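Long-range contacts in nucleoside diphosphate kinase (Encephalitozoon cuniculi, PDB 3MPD), which probably transfers the gamma-phosphate of ATP to nucleoside diphosphates by a ping-pong mechanism through a phosphohistidine intermediate, with magnesium as cofactor: residues A[8-13]-A[116-121]; A[26-31]-A[103-108]; A[12-17]-A[67-72]. All coordinates share one frame; numbering follows the deposited sequence.

Contact 1. Residues A[8-13]-A[116-121]; sequences TFIMIK and NIIHGS
The antiparallel pairing of 8-13 with 116-121 builds the edge of the sheet that carries H119, by similarity the histidine phosphorylated during catalysis. M11 and H119 form a hydrogen-bonded pair, M11 N giving to H119 O at 2.9 Å and H119 N to M11 O at 2.8 Å. I10-G120 and I12-I118 flank it as non-hydrogen-bonded pairs. At S121 the backbone N still gives to F9 O, while its OG accepts from F9 N at 3.1 Å and also bonds E130. K13 N closes the other end on I117 O, 43° above that carbonyl plane. In this ferredoxin-like core of the NDK family one face bears F9, M11 and H119, the other I10, I12 and I118; on the latter, I10 CG2 presses on I118 CD1 at a tight 3.5 Å. H119 has CG anti to its backbone N (chi1 163°), which puts F9 CD2 near the imidazole plane at the CD2 edge, while NE2 bonds E130. K13, extended beyond CG, runs along the I118 backbone and reaches N116 OD1 with NZ at 2.6 Å, in plane on a lone pair; both residues probably bind ATP. A water in the imidazole plane, at its edge, links K13 NZ (3.1 Å) to H119 ND1.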
loop_
_atom_site.group_PDB
_atom_site.type_symbol
_atom_site.label_atom_id
_atom_site.label_comp_id
_atom_site.label_asym_id
_atom_site.label_seq_id
_atom_site.Cartn_x
_atom_site.Cartn_y
_atom_site.Cartn_z
ATOM N N THR A 8 8.415 -8.327 9.284
ATOM C CA THR A 8 7.156 -8.994 9.623
ATOM C C THR A 8 6.169 -8.902 8.471
ATOM O O THR A 8 6.215 -7.960 7.668
ATOM C CB THR A 8 6.542 -8.449 10.949
ATOM O OG1 THR A 8 5.467 -9.297 11.383
ATOM C CG2 THR A 8 6.049 -7.001 10.820
ATOM N N PHE A 9 5.305 -9.904 8.370
ATOM C CA PHE A 9 4.327 -9.965 7.305
ATOM C C PHE A 9 2.990 -9.495 7.837
ATOM O O PHE A 9 2.492 -10.016 8.827
ATOM C CB PHE A 9 4.214 -11.388 6.733
ATOM C CG PHE A 9 3.221 -11.498 5.624
ATOM C CD1 PHE A 9 3.486 -10.913 4.387
ATOM C CD2 PHE A 9 2.009 -12.149 5.826
ATOM C CE1 PHE A 9 2.564 -10.966 3.357
ATOM C CE2 PHE A 9 1.074 -12.236 4.793
ATOM C CZ PHE A 9 1.347 -11.629 3.556
ATOM N N ILE A 10 2.426 -8.496 7.178
ATOM C CA ILE A 10 1.173 -7.882 7.625
ATOM C C ILE A 10 0.203 -7.951 6.458
ATOM O O ILE A 10 0.499 -7.452 5.374
ATOM C CB ILE A 10 1.360 -6.403 7.991
ATOM C CG1 ILE A 10 2.487 -6.204 9.034
ATOM C CG2 ILE A 10 0.024 -5.774 8.469
ATOM C CD1 ILE A 10 2.248 -6.887 10.442
ATOM N N MET A 11 -0.978 -8.507 6.693
ATOM C CA MET A 11 -1.937 -8.655 5.612
ATOM C C MET A 11 -3.289 -8.140 6.051
ATOM O O MET A 11 -3.855 -8.620 7.051
ATOM C CB MET A 11 -2.003 -10.129 5.183
ATOM C CG MET A 11 -3.008 -10.432 4.090
ATOM S SD MET A 11 -2.886 -12.169 3.560
ATOM C CE MET A 11 -3.081 -13.078 5.097
ATOM N N ILE A 12 -3.805 -7.164 5.308
ATOM C CA ILE A 12 -5.153 -6.655 5.561
ATOM C C ILE A 12 -6.156 -7.635 4.957
ATOM O O ILE A 12 -6.097 -7.914 3.740
ATOM C CB ILE A 12 -5.376 -5.243 4.983
ATOM C CG1 ILE A 12 -4.308 -4.279 5.513
ATOM C CG2 ILE A 12 -6.852 -4.749 5.252
ATOM C CD1 ILE A 12 -4.497 -2.810 5.028
ATOM N N LYS A 13 -7.070 -8.128 5.802
ATOM C CA LYS A 13 -8.010 -9.204 5.419
ATOM C C LYS A 13 -9.115 -8.633 4.535
ATOM O O LYS A 13 -9.383 -7.419 4.598
ATOM C CB LYS A 13 -8.594 -9.867 6.687
ATOM C CG LYS A 13 -7.509 -10.524 7.559
ATOM C CD LYS A 13 -8.095 -11.494 8.584
ATOM C CE LYS A 13 -6.957 -12.312 9.209
ATOM N NZ LYS A 13 -7.482 -12.992 10.429
ATOM N N ASN A 116 -11.262 -10.256 11.958
ATOM C CA ASN A 116 -10.497 -9.464 12.902
ATOM C C ASN A 116 -9.435 -8.622 12.162
ATOM O O ASN A 116 -8.368 -8.429 12.681
ATOM C CB ASN A 116 -9.899 -10.349 13.987
ATOM C CG ASN A 116 -8.883 -11.347 13.453
ATOM O OD1 ASN A 116 -8.668 -11.490 12.239
ATOM N ND2 ASN A 116 -8.228 -12.034 14.378
ATOM N N ILE A 117 -9.768 -8.192 10.940
ATOM C CA ILE A 117 -9.191 -7.003 10.239
ATOM C C ILE A 117 -7.885 -7.273 9.483
ATOM O O ILE A 117 -7.660 -6.724 8.395
ATOM C CB ILE A 117 -8.953 -5.788 11.199
ATOM C CG1 ILE A 117 -10.203 -5.466 12.042
ATOM C CG2 ILE A 117 -8.453 -4.552 10.422
ATOM C CD1 ILE A 117 -11.467 -5.142 11.187
ATOM N N ILE A 118 -6.992 -8.045 10.107
ATOM C CA ILE A 118 -5.589 -8.029 9.734
ATOM C C ILE A 118 -4.908 -9.287 10.276
ATOM O O ILE A 118 -5.340 -9.878 11.294
ATOM C CB ILE A 118 -4.883 -6.711 10.303
ATOM C CG1 ILE A 118 -3.478 -6.497 9.744
ATOM C CG2 ILE A 118 -4.889 -6.685 11.845
ATOM C CD1 ILE A 118 -2.871 -5.098 10.238
ATOM N N HIS A 119 -3.873 -9.731 9.573
ATOM C CA HIS A 119 -2.993 -10.756 10.079
ATOM C C HIS A 119 -1.622 -10.142 10.291
ATOM O O HIS A 119 -1.148 -9.411 9.416
ATOM C CB HIS A 119 -2.838 -11.853 9.025
ATOM C CG HIS A 119 -1.655 -12.728 9.272
ATOM N ND1 HIS A 119 -1.698 -13.809 10.128
ATOM C CD2 HIS A 119 -0.384 -12.662 8.806
ATOM C CE1 HIS A 119 -0.506 -14.375 10.177
ATOM N NE2 HIS A 119 0.307 -13.703 9.376
ATOM N N GLY A 120 -0.947 -10.452 11.405
ATOM C CA GLY A 120 0.481 -10.117 11.514
ATOM C C GLY A 120 1.238 -11.344 11.976
ATOM O O GLY A 120 0.707 -12.115 12.777
ATOM N N SER A 121 2.471 -11.542 11.491
ATOM C CA SER A 121 3.259 -12.716 11.910
ATOM C C SER A 121 3.378 -12.834 13.436
ATOM O O SER A 121 3.450 -11.835 14.127
ATOM C CB SER A 121 4.671 -12.683 11.301
ATOM O OG SER A 121 4.615 -12.498 9.904
HETATM O O HOH W 1 4.028 -8.925 13.618
HETATM O O HOH W 2 -4.833 -14.494 10.812
#

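Contact 2. Residues A[26-31]-A[103-108]; sequences IQRFEE and GTIRGD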
loop_
_atom_site.group_PDB
_atom_site.type_symbol
_atom_site.label_atom_id
_atom_site.label_comp_id
_atom_site.label_asym_id
_atom_site.label_seq_id
_atom_site.Cartn_x
_atom_site.Cartn_y
_atom_site.Cartn_z
ATOM N N ILE A 26 -2.554 1.412 7.869
ATOM C CA ILE A 26 -1.181 1.764 7.519
ATOM C C ILE A 26 -0.649 2.880 8.433
ATOM O O ILE A 26 0.535 2.883 8.798
ATOM C CB ILE A 26 -1.092 2.145 6.024
ATOM C CG1 ILE A 26 -1.314 0.863 5.162
ATOM C CG2 ILE A 26 0.278 2.830 5.713
ATOM C CD1 ILE A 26 -1.265 1.139 3.639
ATOM N N GLN A 27 -1.508 3.834 8.787
ATOM C CA GLN A 27 -1.111 4.893 9.729
ATOM C C GLN A 27 -0.493 4.330 11.015
ATOM O O GLN A 27 0.493 4.899 11.513
ATOM C CB GLN A 27 -2.312 5.792 10.099
ATOM C CG GLN A 27 -1.982 6.983 11.018
ATOM C CD GLN A 27 -3.275 7.782 11.461
ATOM O OE1 GLN A 27 -4.297 7.768 10.792
ATOM N NE2 GLN A 27 -3.198 8.438 12.581
ATOM N N ARG A 28 -1.069 3.252 11.565
ATOM C CA ARG A 28 -0.568 2.714 12.851
ATOM C C ARG A 28 0.894 2.272 12.708
ATOM O O ARG A 28 1.708 2.516 13.596
ATOM C CB ARG A 28 -1.390 1.539 13.391
ATOM C CG ARG A 28 -2.924 1.713 13.379
ATOM C CD ARG A 28 -3.327 2.792 14.350
ATOM N NE ARG A 28 -4.792 2.927 14.471
ATOM C CZ ARG A 28 -5.572 2.321 15.369
ATOM N NH1 ARG A 28 -5.074 1.458 16.240
ATOM N NH2 ARG A 28 -6.866 2.617 15.406
ATOM N N PHE A 29 1.202 1.612 11.595
ATOM C CA PHE A 29 2.545 1.088 11.354
ATOM C C PHE A 29 3.547 2.185 11.004
ATOM O O PHE A 29 4.718 2.172 11.453
ATOM C CB PHE A 29 2.503 0.016 10.255
ATOM C CG PHE A 29 1.877 -1.251 10.721
ATOM C CD1 PHE A 29 2.675 -2.296 11.160
ATOM C CD2 PHE A 29 0.485 -1.396 10.765
ATOM C CE1 PHE A 29 2.097 -3.466 11.642
ATOM C CE2 PHE A 29 -0.097 -2.595 11.262
ATOM C CZ PHE A 29 0.726 -3.603 11.700
ATOM N N GLU A 30 3.097 3.123 10.189
ATOM C CA GLU A 30 3.969 4.169 9.670
ATOM C C GLU A 30 4.280 5.165 10.806
ATOM O O GLU A 30 5.405 5.656 10.912
ATOM C CB GLU A 30 3.253 4.858 8.477
ATOM C CG GLU A 30 4.036 5.971 7.798
ATOM C CD GLU A 30 3.356 6.535 6.540
ATOM O OE1 GLU A 30 2.107 6.760 6.519
ATOM O OE2 GLU A 30 4.105 6.835 5.581
ATOM N N GLU A 31 3.290 5.446 11.674
ATOM C CA GLU A 31 3.508 6.391 12.804
ATOM C C GLU A 31 4.344 5.779 13.910
ATOM O O GLU A 31 5.001 6.512 14.670
ATOM C CB GLU A 31 2.183 6.933 13.394
ATOM C CG GLU A 31 1.525 7.939 12.500
ATOM C CD GLU A 31 0.236 8.536 13.087
ATOM O OE1 GLU A 31 -0.472 7.913 13.948
ATOM O OE2 GLU A 31 -0.093 9.635 12.619
ATOM N N GLY A 103 -7.583 1.132 21.278
ATOM C CA GLY A 103 -6.356 1.732 20.743
ATOM C C GLY A 103 -5.607 0.778 19.811
ATOM O O GLY A 103 -4.797 1.233 19.019
ATOM N N THR A 104 -5.869 -0.536 19.884
ATOM C CA THR A 104 -5.303 -1.482 18.886
ATOM C C THR A 104 -6.199 -1.519 17.657
ATOM O O THR A 104 -7.355 -1.102 17.703
ATOM C CB THR A 104 -5.159 -2.946 19.440
ATOM O OG1 THR A 104 -6.444 -3.495 19.771
ATOM C CG2 THR A 104 -4.234 -3.001 20.694
ATOM N N ILE A 105 -5.685 -2.041 16.556
ATOM C CA ILE A 105 -6.453 -2.198 15.345
ATOM C C ILE A 105 -7.717 -3.032 15.578
ATOM O O ILE A 105 -8.797 -2.627 15.193
ATOM C CB ILE A 105 -5.572 -2.803 14.233
ATOM C CG1 ILE A 105 -4.542 -1.744 13.794
ATOM C CG2 ILE A 105 -6.418 -3.191 13.039
ATOM C CD1 ILE A 105 -3.393 -2.342 12.941
ATOM N N ARG A 106 -7.561 -4.195 16.208
ATOM C CA ARG A 106 -8.723 -5.062 16.483
ATOM C C ARG A 106 -9.636 -4.465 17.543
ATOM O O ARG A 106 -10.854 -4.558 17.438
ATOM C CB ARG A 106 -8.279 -6.478 16.883
ATOM C CG ARG A 106 -7.660 -7.213 15.680
ATOM C CD ARG A 106 -6.987 -8.533 16.063
ATOM N NE ARG A 106 -6.534 -9.267 14.861
ATOM C CZ ARG A 106 -5.621 -10.227 14.916
ATOM N NH1 ARG A 106 -5.076 -10.548 16.079
ATOM N NH2 ARG A 106 -5.241 -10.863 13.820
ATOM N N GLY A 107 -9.048 -3.843 18.563
ATOM C CA GLY A 107 -9.874 -3.193 19.578
ATOM C C GLY A 107 -10.750 -2.052 19.049
ATOM O O GLY A 107 -11.862 -1.832 19.545
ATOM N N ASP A 108 -10.221 -1.286 18.101
ATOM C CA ASP A 108 -10.918 -0.089 17.586
ATOM C C ASP A 108 -11.910 -0.399 16.444
ATOM O O ASP A 108 -12.927 0.279 16.304
ATOM C CB ASP A 108 -9.904 0.953 17.084
ATOM C CG ASP A 108 -9.102 1.610 18.229
ATOM O OD1 ASP A 108 -9.502 1.548 19.425
ATOM O OD2 ASP A 108 -8.058 2.189 17.922
#
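R28 and I105 run past each other in opposite directions, so that the aliphatic root of the arginine lies against the isoleucine while its guanidinium travels on to the start of helix 105-109. R28 CG meets I105 CG1 at 3.8 Å; a bend at chi2 (-67°) turns the rest of the chain toward G103 and D108. There NH2 forms a salt bridge with D108 OD2 at 2.8 Å, using the anti lone pair of that oxygen, with the guanidinium and carboxylate planes 63° apart. The bond is moderately bent, 144° at the hydrogen. NH1 comes within 2.8 Å of G103 O. The other carboxylate oxygen, D108 OD1, accepts from G103 N at 2.7 Å, which ties the aspartate back to the loop residue before the N-cap. T104 is that N-cap: its OG1 accepts from G107 N at 2.9 Å and also bonds S101. Deeper in, the F29 and I105 side chains cross at about a right angle, F29 CE2 touching I105 CD1 at 3.7 Å. Both rest on I118 of strand 118-120, F29 also meeting W79 of strand 74-80 and L91 of helix 84-92, while E30 of helix 22-32 bonds the backbone N of I22 and S23 of the second subunit.

Contact 3. Residues A[12-17]-A[67-72]; sequences IKPDAI and EDMMSG
P14 and M69 make the apolar part of this contact, the proline CD lying 3.8 Å from the methionine SD, with the two side chains about perpendicular. Bends at chi2 (-66°) and chi3 (-69°) fold the M69 chain so that its sulfur also lies across the aliphatic stem of K13, nearest CD at 3.7 Å; the NZ of that lysine bonds N116. L49 of helix 46-52 and Y53 of the loop after it also touch M69. The P14 ring further meets backbone oxygens, its CG standing 3.6 Å from G72 O and 3.7 Å from M69 O. Here the helical hairpin that includes helices 46-52 and 62-69, with the turn leading into strand 74-80, is joined to the first turn of helix 14-18, whose N-cap is K13, an ATP-binding residue by similarity. Polar links are carried by water. One molecule donates to D15 OD2 and to D68 O, each at 2.7 Å, and accepts from S71 OG. A second donates to D15 OD1 and, at 2.6 Å, to S71 OG, so the serine hydroxyl is held by two waters, each bridging it to a different oxygen of the D15 carboxylate.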
loop_
_atom_site.group_PDB
_atom_site.type_symbol
_atom_site.label_atom_id
_atom_site.label_comp_id
_atom_site.label_asym_id
_atom_site.label_seq_id
_atom_site.Cartn_x
_atom_site.Cartn_y
_atom_site.Cartn_z
ATOM N N ILE A 12 -3.805 -7.164 5.308
ATOM C CA ILE A 12 -5.153 -6.655 5.561
ATOM C C ILE A 12 -6.156 -7.635 4.957
ATOM O O ILE A 12 -6.097 -7.914 3.740
ATOM C CB ILE A 12 -5.376 -5.243 4.983
ATOM C CG1 ILE A 12 -4.308 -4.279 5.513
ATOM C CG2 ILE A 12 -6.852 -4.749 5.252
ATOM C CD1 ILE A 12 -4.497 -2.810 5.028
ATOM N N LYS A 13 -7.070 -8.128 5.802
ATOM C CA LYS A 13 -8.010 -9.204 5.419
ATOM C C LYS A 13 -9.115 -8.633 4.535
ATOM O O LYS A 13 -9.383 -7.419 4.598
ATOM C CB LYS A 13 -8.594 -9.867 6.687
ATOM C CG LYS A 13 -7.509 -10.524 7.559
ATOM C CD LYS A 13 -8.095 -11.494 8.584
ATOM C CE LYS A 13 -6.957 -12.312 9.209
ATOM N NZ LYS A 13 -7.482 -12.992 10.429
ATOM N N PRO A 14 -9.770 -9.488 3.725
ATOM C CA PRO A 14 -10.645 -9.003 2.647
ATOM C C PRO A 14 -11.742 -8.041 3.101
ATOM O O PRO A 14 -12.018 -7.076 2.415
ATOM C CB PRO A 14 -11.285 -10.304 2.097
ATOM C CG PRO A 14 -10.308 -11.377 2.432
ATOM C CD PRO A 14 -9.734 -10.977 3.772
ATOM N N ASP A 15 -12.374 -8.320 4.243
ATOM C CA ASP A 15 -13.436 -7.467 4.739
ATOM C C ASP A 15 -12.986 -6.074 5.190
ATOM O O ASP A 15 -13.752 -5.111 5.064
ATOM C CB ASP A 15 -14.242 -8.171 5.840
ATOM C CG ASP A 15 -14.964 -9.394 5.317
ATOM O OD1 ASP A 15 -15.701 -9.266 4.312
ATOM O OD2 ASP A 15 -14.774 -10.486 5.882
ATOM N N ALA A 16 -11.752 -5.971 5.663
ATOM C CA ALA A 16 -11.218 -4.685 6.082
ATOM C C ALA A 16 -10.943 -3.816 4.863
ATOM O O ALA A 16 -11.085 -2.593 4.933
ATOM C CB ALA A 16 -9.940 -4.867 6.929
ATOM N N ILE A 17 -10.604 -4.436 3.730
ATOM C CA ILE A 17 -10.481 -3.684 2.473
ATOM C C ILE A 17 -11.834 -3.051 2.122
ATOM O O ILE A 17 -11.930 -1.857 1.795
ATOM C CB ILE A 17 -10.051 -4.618 1.276
ATOM C CG1 ILE A 17 -8.688 -5.293 1.528
ATOM C CG2 ILE A 17 -10.034 -3.837 -0.022
ATOM C CD1 ILE A 17 -7.549 -4.327 1.718
ATOM N N GLU A 67 -12.102 -20.200 3.904
ATOM C CA GLU A 67 -13.120 -19.650 3.010
ATOM C C GLU A 67 -13.271 -18.152 3.206
ATOM O O GLU A 67 -13.354 -17.408 2.225
ATOM C CB GLU A 67 -14.463 -20.316 3.280
ATOM C CG GLU A 67 -15.195 -20.840 2.043
ATOM C CD GLU A 67 -14.614 -22.160 1.529
ATOM O OE1 GLU A 67 -15.248 -23.238 1.720
ATOM O OE2 GLU A 67 -13.512 -22.109 0.931
ATOM N N ASP A 68 -13.310 -17.729 4.472
ATOM C CA ASP A 68 -13.382 -16.319 4.842
ATOM C C ASP A 68 -12.230 -15.506 4.241
ATOM O O ASP A 68 -12.405 -14.326 3.903
ATOM C CB ASP A 68 -13.370 -16.141 6.374
ATOM C CG ASP A 68 -14.707 -16.514 7.044
ATOM O OD1 ASP A 68 -15.762 -16.593 6.357
ATOM O OD2 ASP A 68 -14.693 -16.724 8.285
ATOM N N MET A 69 -11.053 -16.119 4.128
ATOM C CA MET A 69 -9.889 -15.401 3.611
ATOM C C MET A 69 -9.900 -15.388 2.083
ATOM O O MET A 69 -9.092 -14.702 1.475
ATOM C CB MET A 69 -8.581 -15.978 4.162
ATOM C CG MET A 69 -8.280 -15.541 5.591
ATOM S SD MET A 69 -7.956 -13.770 5.661
ATOM C CE MET A 69 -6.396 -13.690 4.802
ATOM N N MET A 70 -10.831 -16.121 1.474
ATOM C CA MET A 70 -10.919 -16.185 0.012
ATOM C C MET A 70 -11.967 -15.251 -0.615
ATOM O O MET A 70 -12.113 -15.226 -1.848
ATOM C CB MET A 70 -11.169 -17.624 -0.438
ATOM C CG MET A 70 -9.921 -18.368 -0.881
ATOM S SD MET A 70 -10.253 -20.104 -0.675
ATOM C CE MET A 70 -11.369 -20.460 -2.045
ATOM N N SER A 71 -12.663 -14.478 0.218
ATOM C CA SER A 71 -13.844 -13.706 -0.188
ATOM C C SER A 71 -13.500 -12.402 -0.915
ATOM O O SER A 71 -14.395 -11.626 -1.288
ATOM C CB SER A 71 -14.748 -13.416 1.026
ATOM O OG SER A 71 -14.145 -12.484 1.948
ATOM N N GLY A 72 -12.212 -12.145 -1.110
ATOM C CA GLY A 72 -11.810 -10.933 -1.800
ATOM C C GLY A 72 -10.341 -10.600 -1.686
ATOM O O GLY A 72 -9.567 -11.324 -1.052
HETATM O O HOH W 3 -14.489 -12.805 4.534
HETATM O O HOH W 4 -15.051 -10.052 1.770
#

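Contacts 1 and 3 share I12 and K13, where strand 7-12 passes into helix 14-18; their centres are 11 Å apart, as are those of contacts 1 and 2. Contacts 2 and 3 do not touch, with centres 18 Å and nearest atoms about 5 Å apart. Contact 1 lies about 2 Å from the centre of the chain and touches both of the others. Along the sequence 8-17 comes first, then 26-31, 67-72, 103-108 and 116-121, so contact 2 falls within the span bridged by contact 1. R106 joins contacts 1 and 2 through probable hydrogen bonds to N116 O and I118 O. Among residues inferred to serve nucleotide binding and phosphotransfer, K13 from near the N-terminus thus meets R106, N116 and H119 from one later part of the chain at the sheet edge.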